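Local coordinates for rhusiopathiae surface protein B (PDB 3V10), which probably binds collagen as a cell-wall-anchored surface adhesin, the chain here being its collagen-binding region, at residues A[44-56]-A[94-106]. Sequence-based numbering, arbitrary orientation.
Sequences KFKPGDFFDLTLP and GSHIHFEFMEDVL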
ATOM      1  N   LYS A  44      33.189 -15.316   1.418  1.00 18.31           N
ATOM      2  CA  LYS A  44      32.721 -15.716   2.741  1.00 18.48           C
ATOM      3  C   LYS A  44      32.156 -14.466   3.436  1.00 16.31           C
ATOM      4  O   LYS A  44      32.911 -13.584   3.853  1.00 16.86           O
ATOM      5  CB  LYS A  44      33.911 -16.282   3.534  1.00 19.33           C
ATOM      6  CG  LYS A  44      33.576 -17.316   4.623  1.00 23.47           C
ATOM      7  CD  LYS A  44      33.644 -18.790   4.109  1.00 25.69           C
ATOM      8  CE  LYS A  44      32.532 -19.143   3.088  1.00 25.92           C
ATOM      9  NZ  LYS A  44      32.790 -18.978   1.608  1.00 27.52           N
ATOM     10  N   PHE A  45      30.833 -14.390   3.545  1.00 16.62           N
ATOM     11  CA  PHE A  45      30.212 -13.242   4.197  1.00 16.50           C
ATOM     12  C   PHE A  45      30.550 -13.266   5.675  1.00 16.98           C
ATOM     13  O   PHE A  45      30.497 -14.316   6.319  1.00 16.40           O
ATOM     14  CB  PHE A  45      28.700 -13.256   3.976  1.00 16.38           C
ATOM     15  CG  PHE A  45      28.301 -13.025   2.542  1.00 15.53           C
ATOM     16  CD1 PHE A  45      28.751 -11.898   1.857  1.00 14.15           C
ATOM     17  CD2 PHE A  45      27.465 -13.920   1.883  1.00 15.13           C
ATOM     18  CE1 PHE A  45      28.370 -11.668   0.531  1.00 16.43           C
ATOM     19  CE2 PHE A  45      27.080 -13.697   0.560  1.00 15.34           C
ATOM     20  CZ  PHE A  45      27.533 -12.569  -0.115  1.00 15.39           C
ATOM     21  N   LYS A  46      30.921 -12.097   6.190  1.00 17.86           N
ATOM     22  CA  LYS A  46      31.306 -11.933   7.586  1.00 18.59           C
ATOM     23  C   LYS A  46      30.349 -10.981   8.287  1.00 17.89           C
ATOM     24  O   LYS A  46      29.794 -10.074   7.662  1.00 16.95           O
ATOM     25  CB  LYS A  46      32.708 -11.333   7.676  1.00 20.63           C
ATOM     26  CG  LYS A  46      33.771 -12.045   6.858  1.00 22.23           C
ATOM     27  CD  LYS A  46      34.091 -13.409   7.428  1.00 24.50           C
ATOM     28  CE  LYS A  46      35.244 -14.043   6.668  1.00 26.48           C
ATOM     29  NZ  LYS A  46      35.671 -15.333   7.264  1.00 27.59           N
ATOM     30  N   PRO A  47      30.153 -11.164   9.602  1.00 17.34           N
ATOM     31  CA  PRO A  47      29.251 -10.275  10.337  1.00 17.02           C
ATOM     32  C   PRO A  47      29.689  -8.833  10.088  1.00 17.43           C
ATOM     33  O   PRO A  47      30.863  -8.505  10.245  1.00 17.39           O
ATOM     34  CB  PRO A  47      29.462 -10.695  11.787  1.00 16.56           C
ATOM     35  CG  PRO A  47      29.794 -12.145  11.670  1.00 18.80           C
ATOM     36  CD  PRO A  47      30.736 -12.180  10.492  1.00 17.87           C
ATOM     37  N   GLY A  48      28.754  -7.978   9.689  1.00 17.56           N
ATOM     38  CA  GLY A  48      29.101  -6.595   9.429  1.00 16.59           C
ATOM     39  C   GLY A  48      29.180  -6.259   7.949  1.00 16.95           C
ATOM     40  O   GLY A  48      29.032  -5.095   7.574  1.00 15.17           O
ATOM     41  N   ASP A  49      29.436  -7.257   7.103  1.00 15.85           N
ATOM     42  CA  ASP A  49      29.491  -7.000   5.667  1.00 14.66           C
ATOM     43  C   ASP A  49      28.086  -6.536   5.305  1.00 14.77           C
ATOM     44  O   ASP A  49      27.120  -6.893   5.982  1.00 14.37           O
ATOM     45  CB  ASP A  49      29.853  -8.264   4.876  1.00 16.07           C
ATOM     46  CG  ASP A  49      31.293  -8.706   5.090  1.00 18.00           C
ATOM     47  OD1 ASP A  49      32.108  -7.909   5.615  1.00 17.71           O
ATOM     48  OD2 ASP A  49      31.614  -9.854   4.716  1.00 17.41           O
ATOM     49  N   PHE A  50      27.968  -5.759   4.238  1.00 14.61           N
ATOM     50  CA  PHE A  50      26.675  -5.203   3.857  1.00 13.58           C
ATOM     51  C   PHE A  50      26.589  -4.792   2.394  1.00 13.47           C
ATOM     52  O   PHE A  50      27.552  -4.887   1.642  1.00 13.31           O
ATOM     53  CB  PHE A  50      26.436  -3.941   4.680  1.00 13.72           C
ATOM     54  CG  PHE A  50      27.475  -2.874   4.440  1.00 15.00           C
ATOM     55  CD1 PHE A  50      28.727  -2.956   5.042  1.00 15.65           C
ATOM     56  CD2 PHE A  50      27.225  -1.824   3.557  1.00 14.46           C
ATOM     57  CE1 PHE A  50      29.719  -2.011   4.768  1.00 16.81           C
ATOM     58  CE2 PHE A  50      28.209  -0.875   3.275  1.00 16.74           C
ATOM     59  CZ  PHE A  50      29.460  -0.970   3.883  1.00 14.41           C
ATOM     60  N   PHE A  51      25.400  -4.333   2.012  1.00 12.02           N
ATOM     61  CA  PHE A  51      25.155  -3.779   0.694  1.00 11.64           C
ATOM     62  C   PHE A  51      23.979  -2.834   0.842  1.00 11.96           C
ATOM     63  O   PHE A  51      23.142  -2.996   1.737  1.00 14.10           O
ATOM     64  CB  PHE A  51      24.901  -4.834  -0.405  1.00 10.60           C
ATOM     65  CG  PHE A  51      23.745  -5.760  -0.150  1.00 11.70           C
ATOM     66  CD1 PHE A  51      23.965  -7.034   0.350  1.00 10.68           C
ATOM     67  CD2 PHE A  51      22.450  -5.397  -0.511  1.00 10.34           C
ATOM     68  CE1 PHE A  51      22.910  -7.944   0.482  1.00 11.91           C
ATOM     69  CE2 PHE A  51      21.395  -6.293  -0.384  1.00 10.97           C
ATOM     70  CZ  PHE A  51      21.623  -7.568   0.111  1.00 10.67           C
ATOM     71  N   ASP A  52      23.945  -1.829  -0.015  1.00 10.96           N
ATOM     72  CA  ASP A  52      22.906  -0.823   0.035  1.00 12.79           C
ATOM     73  C   ASP A  52      22.062  -0.740  -1.212  1.00 11.99           C
ATOM     74  O   ASP A  52      22.570  -0.818  -2.332  1.00 12.00           O
ATOM     75  CB  ASP A  52      23.541   0.540   0.308  1.00 13.01           C
ATOM     76  CG  ASP A  52      24.200   0.605   1.664  1.00 15.54           C
ATOM     77  OD1 ASP A  52      23.474   0.496   2.675  1.00 11.13           O
ATOM     78  OD2 ASP A  52      25.440   0.756   1.725  1.00 14.55           O
ATOM     79  N   LEU A  53      20.764  -0.557  -1.005  1.00 10.25           N
ATOM     80  CA  LEU A  53      19.821  -0.426  -2.104  1.00 11.02           C
ATOM     81  C   LEU A  53      19.379   1.034  -2.136  1.00 11.06           C
ATOM     82  O   LEU A  53      19.177   1.649  -1.089  1.00 13.13           O
ATOM     83  CB  LEU A  53      18.612  -1.340  -1.873  1.00 12.55           C
ATOM     84  CG  LEU A  53      18.949  -2.819  -1.653  1.00 12.47           C
ATOM     85  CD1 LEU A  53      17.674  -3.616  -1.401  1.00 15.18           C
ATOM     86  CD2 LEU A  53      19.681  -3.358  -2.866  1.00 13.82           C
ATOM     87  N   THR A  54      19.245   1.589  -3.335  1.00 10.20           N
ATOM     88  CA  THR A  54      18.828   2.976  -3.480  1.00 11.49           C
ATOM     89  C   THR A  54      17.658   3.093  -4.442  1.00 11.36           C
ATOM     90  O   THR A  54      17.822   2.932  -5.647  1.00 11.57           O
ATOM     91  CB  THR A  54      19.974   3.854  -4.008  1.00 12.29           C
ATOM     92  OG1 THR A  54      21.122   3.696  -3.167  1.00 14.71           O
ATOM     93  CG2 THR A  54      19.561   5.319  -4.021  1.00 15.58           C
ATOM     94  N   LEU A  55      16.479   3.372  -3.901  1.00  8.81           N
ATOM     95  CA  LEU A  55      15.288   3.528  -4.717  1.00  9.18           C
ATOM     96  C   LEU A  55      15.476   4.773  -5.585  1.00 10.03           C
ATOM     97  O   LEU A  55      16.059   5.765  -5.152  1.00  9.16           O
ATOM     98  CB  LEU A  55      14.054   3.646  -3.819  1.00  7.81           C
ATOM     99  CG  LEU A  55      13.693   2.343  -3.095  1.00 10.81           C
ATOM    100  CD1 LEU A  55      12.738   2.622  -1.946  1.00  7.30           C
ATOM    101  CD2 LEU A  55      13.086   1.343  -4.088  1.00  9.95           C
ATOM    102  N   PRO A  56      14.977   4.735  -6.828  1.00  9.70           N
ATOM    103  CA  PRO A  56      15.104   5.856  -7.764  1.00 10.92           C
ATOM    104  C   PRO A  56      14.259   7.078  -7.436  1.00 10.86           C
ATOM    105  O   PRO A  56      13.312   7.009  -6.656  1.00 10.64           O
ATOM    106  CB  PRO A  56      14.705   5.227  -9.096  1.00  8.90           C
ATOM    107  CG  PRO A  56      13.595   4.302  -8.663  1.00  8.82           C
ATOM    108  CD  PRO A  56      14.137   3.664  -7.394  1.00  8.58           C
ATOM    109  N   GLY A  94      14.151   5.546   4.292  1.00 11.25           N
ATOM    110  CA  GLY A  94      13.562   6.305   3.198  1.00 11.06           C
ATOM    111  C   GLY A  94      13.798   5.640   1.855  1.00 10.02           C
ATOM    112  O   GLY A  94      13.321   4.526   1.602  1.00  7.99           O
ATOM    113  N   SER A  95      14.539   6.320   0.986  1.00  9.29           N
ATOM    114  CA  SER A  95      14.851   5.782  -0.339  1.00  9.56           C
ATOM    115  C   SER A  95      16.077   4.874  -0.247  1.00 10.77           C
ATOM    116  O   SER A  95      16.466   4.240  -1.227  1.00 10.22           O
ATOM    117  CB  SER A  95      15.134   6.917  -1.329  1.00 10.86           C
ATOM    118  OG  SER A  95      14.002   7.765  -1.494  1.00  9.43           O
ATOM    119  N   HIS A  96      16.681   4.810   0.936  1.00  9.43           N
ATOM    120  CA  HIS A  96      17.864   3.982   1.145  1.00  8.12           C
ATOM    121  C   HIS A  96      17.549   2.783   2.032  1.00  9.69           C
ATOM    122  O   HIS A  96      16.991   2.945   3.108  1.00 10.93           O
ATOM    123  CB  HIS A  96      18.974   4.802   1.815  1.00  8.94           C
ATOM    124  CG  HIS A  96      19.458   5.956   0.995  1.00 10.11           C
ATOM    125  ND1 HIS A  96      20.286   5.798  -0.097  1.00 12.24           N
ATOM    126  CD2 HIS A  96      19.244   7.287   1.116  1.00 10.66           C
ATOM    127  CE1 HIS A  96      20.563   6.985  -0.609  1.00 12.33           C
ATOM    128  NE2 HIS A  96      19.943   7.904   0.108  1.00 11.66           N
ATOM    129  N   ILE A  97      17.922   1.592   1.579  1.00  7.98           N
ATOM    130  CA  ILE A  97      17.695   0.366   2.343  1.00 11.09           C
ATOM    131  C   ILE A  97      19.053  -0.283   2.584  1.00 12.19           C
ATOM    132  O   ILE A  97      19.810  -0.523   1.639  1.00 10.64           O
ATOM    133  CB  ILE A  97      16.802  -0.628   1.569  1.00 12.20           C
ATOM    134  CG1 ILE A  97      15.596   0.098   0.969  1.00 15.73           C
ATOM    135  CG2 ILE A  97      16.348  -1.739   2.503  1.00 10.82           C
ATOM    136  CD1 ILE A  97      14.694   0.732   1.990  1.00 13.76           C
ATOM    137  N   HIS A  98      19.349  -0.569   3.848  1.00 10.39           N
ATOM    138  CA  HIS A  98      20.628  -1.146   4.244  1.00  9.91           C
ATOM    139  C   HIS A  98      20.493  -2.600   4.671  1.00  9.82           C
ATOM    140  O   HIS A  98      19.599  -2.947   5.440  1.00  7.65           O
ATOM    141  CB  HIS A  98      21.203  -0.317   5.409  1.00  8.13           C
ATOM    142  CG  HIS A  98      22.573  -0.734   5.859  1.00  9.69           C
ATOM    143  ND1 HIS A  98      23.719  -0.429   5.154  1.00 10.27           N
ATOM    144  CD2 HIS A  98      22.985  -1.384   6.976  1.00 12.12           C
ATOM    145  CE1 HIS A  98      24.775  -0.868   5.817  1.00 12.27           C
ATOM    146  NE2 HIS A  98      24.358  -1.451   6.926  1.00  9.91           N
ATOM    147  N   PHE A  99      21.363  -3.456   4.152  1.00 10.04           N
ATOM    148  CA  PHE A  99      21.349  -4.855   4.554  1.00 10.07           C
ATOM    149  C   PHE A  99      22.692  -5.159   5.197  1.00 10.07           C
ATOM    150  O   PHE A  99      23.733  -4.832   4.632  1.00 10.57           O
ATOM    151  CB  PHE A  99      21.134  -5.791   3.360  1.00 10.73           C
ATOM    152  CG  PHE A  99      21.255  -7.252   3.715  1.00 11.92           C
ATOM    153  CD1 PHE A  99      22.504  -7.862   3.813  1.00 13.41           C
ATOM    154  CD2 PHE A  99      20.123  -8.007   3.995  1.00 16.13           C
ATOM    155  CE1 PHE A  99      22.626  -9.196   4.185  1.00 15.30           C
ATOM    156  CE2 PHE A  99      20.232  -9.353   4.370  1.00 17.22           C
ATOM    157  CZ  PHE A  99      21.487  -9.946   4.464  1.00 17.40           C
ATOM    158  N   GLU A 100      22.665  -5.771   6.378  1.00 10.07           N
ATOM    159  CA  GLU A 100      23.891  -6.126   7.086  1.00 12.41           C
ATOM    160  C   GLU A 100      23.833  -7.569   7.580  1.00 13.88           C
ATOM    161  O   GLU A 100      22.810  -8.019   8.093  1.00 12.85           O
ATOM    162  CB  GLU A 100      24.116  -5.181   8.276  1.00 15.95           C
ATOM    163  CG  GLU A 100      25.313  -5.550   9.148  1.00 20.58           C
ATOM    164  CD  GLU A 100      25.480  -4.623  10.343  1.00 25.57           C
ATOM    165  OE1 GLU A 100      24.480  -4.387  11.053  1.00 27.56           O
ATOM    166  OE2 GLU A 100      26.609  -4.140  10.580  1.00 26.29           O
ATOM    167  N   PHE A 101      24.934  -8.293   7.402  1.00 13.48           N
ATOM    168  CA  PHE A 101      25.025  -9.675   7.847  1.00 15.22           C
ATOM    169  C   PHE A 101      25.266  -9.699   9.354  1.00 15.32           C
ATOM    170  O   PHE A 101      26.071  -8.928   9.870  1.00 15.78           O
ATOM    171  CB  PHE A 101      26.181 -10.378   7.126  1.00 15.30           C
ATOM    172  CG  PHE A 101      25.893 -10.703   5.684  1.00 15.39           C
ATOM    173  CD1 PHE A 101      25.129 -11.815   5.351  1.00 15.51           C
ATOM    174  CD2 PHE A 101      26.384  -9.895   4.663  1.00 14.67           C
ATOM    175  CE1 PHE A 101      24.858 -12.124   4.021  1.00 14.60           C
ATOM    176  CE2 PHE A 101      26.116 -10.195   3.325  1.00 15.97           C
ATOM    177  CZ  PHE A 101      25.351 -11.313   3.005  1.00 14.73           C
ATOM    178  N   MET A 102      24.568 -10.585  10.056  1.00 16.84           N
ATOM    179  CA  MET A 102      24.714 -10.698  11.502  1.00 18.16           C
ATOM    180  C   MET A 102      25.706 -11.796  11.876  1.00 18.60           C
ATOM    181  O   MET A 102      26.154 -12.559  11.021  1.00 18.69           O
ATOM    182  CB  MET A 102      23.351 -10.970  12.154  1.00 18.46           C
ATOM    183  CG  MET A 102      22.362  -9.805  12.061  1.00 17.90           C
ATOM    184  SD  MET A 102      22.843  -8.329  13.019  1.00 19.94           S
ATOM    185  CE  MET A 102      23.593  -7.333  11.772  1.00 18.89           C
ATOM    186  N   GLU A 103      26.036 -11.863  13.163  1.00 19.08           N
ATOM    187  CA  GLU A 103      26.982 -12.836  13.708  1.00 20.85           C
ATOM    188  C   GLU A 103      26.874 -14.269  13.182  1.00 20.51           C
ATOM    189  O   GLU A 103      27.867 -14.857  12.753  1.00 21.72           O
ATOM    190  CB  GLU A 103      26.849 -12.867  15.235  1.00 21.89           C
ATOM    191  CG  GLU A 103      27.798 -13.824  15.945  1.00 25.36           C
ATOM    192  CD  GLU A 103      29.248 -13.409  15.813  1.00 28.10           C
ATOM    193  OE1 GLU A 103      29.518 -12.187  15.800  1.00 29.18           O
ATOM    194  OE2 GLU A 103      30.117 -14.302  15.739  1.00 30.47           O
ATOM    195  N   ASP A 104      25.672 -14.831  13.214  1.00 19.67           N
ATOM    196  CA  ASP A 104      25.486 -16.207  12.785  1.00 20.56           C
ATOM    197  C   ASP A 104      25.696 -16.538  11.317  1.00 21.70           C
ATOM    198  O   ASP A 104      25.475 -17.675  10.906  1.00 21.57           O
ATOM    199  CB  ASP A 104      24.120 -16.707  13.235  1.00 21.66           C
ATOM    200  CG  ASP A 104      24.045 -16.902  14.738  1.00 23.52           C
ATOM    201  OD1 ASP A 104      24.774 -17.771  15.260  1.00 25.58           O
ATOM    202  OD2 ASP A 104      23.264 -16.183  15.397  1.00 24.56           O
ATOM    203  N   VAL A 105      26.126 -15.567  10.519  1.00 20.36           N
ATOM    204  CA  VAL A 105      26.373 -15.865   9.117  1.00 20.66           C
ATOM    205  C   VAL A 105      27.609 -16.753   9.065  1.00 21.51           C
ATOM    206  O   VAL A 105      27.866 -17.436   8.075  1.00 20.88           O
ATOM    207  CB  VAL A 105      26.604 -14.582   8.289  1.00 20.37           C
ATOM    208  CG1 VAL A 105      27.910 -13.929   8.687  1.00 19.35           C
ATOM    209  CG2 VAL A 105      26.586 -14.918   6.800  1.00 21.10           C
ATOM    210  N   LEU A 106      28.355 -16.766  10.165  1.00 21.72           N
ATOM    211  CA  LEU A 106      29.574 -17.561  10.267  1.00 23.73           C
ATOM    212  C   LEU A 106      29.291 -19.056  10.426  1.00 23.44           C
ATOM    213  O   LEU A 106      30.213 -19.867  10.515  1.00 26.77           O
ATOM    214  CB  LEU A 106      30.410 -17.069  11.452  1.00 23.06           C
ATOM    215  CG  LEU A 106      30.905 -15.624  11.370  1.00 23.33           C
ATOM    216  CD1 LEU A 106      31.667 -15.236  12.640  1.00 24.57           C
ATOM    217  CD2 LEU A 106      31.798 -15.488  10.147  1.00 24.00           C
TER
HETATM  218  O   HOH W   1      28.896  -2.720   8.742  1.00 21.65           O
HETATM  219  O   HOH W   2      21.158   3.136  -0.048  1.00 19.30           O
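His98 and Asp52 join across two antiparallel strands, 50-54 and 96-101, through the one direct side-chain hydrogen bond between them: ND1 of His98 donates to OD1 of Asp52 at 2.7 Å, in the imidazole plane and on the syn side of the carboxylate. With CG anti to the backbone N (chi1 -176°), the imidazole of His98 leans toward the neighbouring strand, and its CE1 lies 3.5 Å from CD2 of Phe50.

Backbone groups supply the remaining direct bonds. Leu53 and Ile97 exchange a reciprocal pair, the N of Leu53 reaching the O of Ile97 at 2.8 Å. The O of Leu53 accepts from the N of Ile97 and from a water that is also hydrogen-bonded to ND1 of His96. Phe99 N donates to Phe51 O, and the N of Leu55 finds the O of Ser95, whose OG bonds to the O of Leu63.

Just before strand 50-54, the type II turn Lys46-Asp49 is closed by Asp49 N to Lys46 O. OD2 of Asp49 accepts from Lys46 N at 2.8 Å, met from above the carboxylate plane, while OD1 is held by Lys2 N. Across the contact, Gly48 N donates to Phe101 O, and Phe101 N returns a nearly straight bond (173°) to Asp49 O. A second water bridges Gly48 O and Glu100 OE2.

Phe51, Leu53, Ile97 and Phe99 form the buried apolar face. CB of Phe99 sits over the Phe51 ring, Phe34 meets both rings edge-to-face, and Leu53 CB packs on Ile97 CB. Beyond the strand end Phe45 stacks offset on Phe101, centroids 4.3 Å apart, while CE1 of Phe99 lies over the opposite face of Phe101.

Within this Ig-like domain (DEv-IgG fold), backbone bonds thus set the register; Asp52 OD1 pairs with His98, waters serve His96 ND1 and Glu100 OE2, and aromatic and aliphatic side chains pack on the buried side.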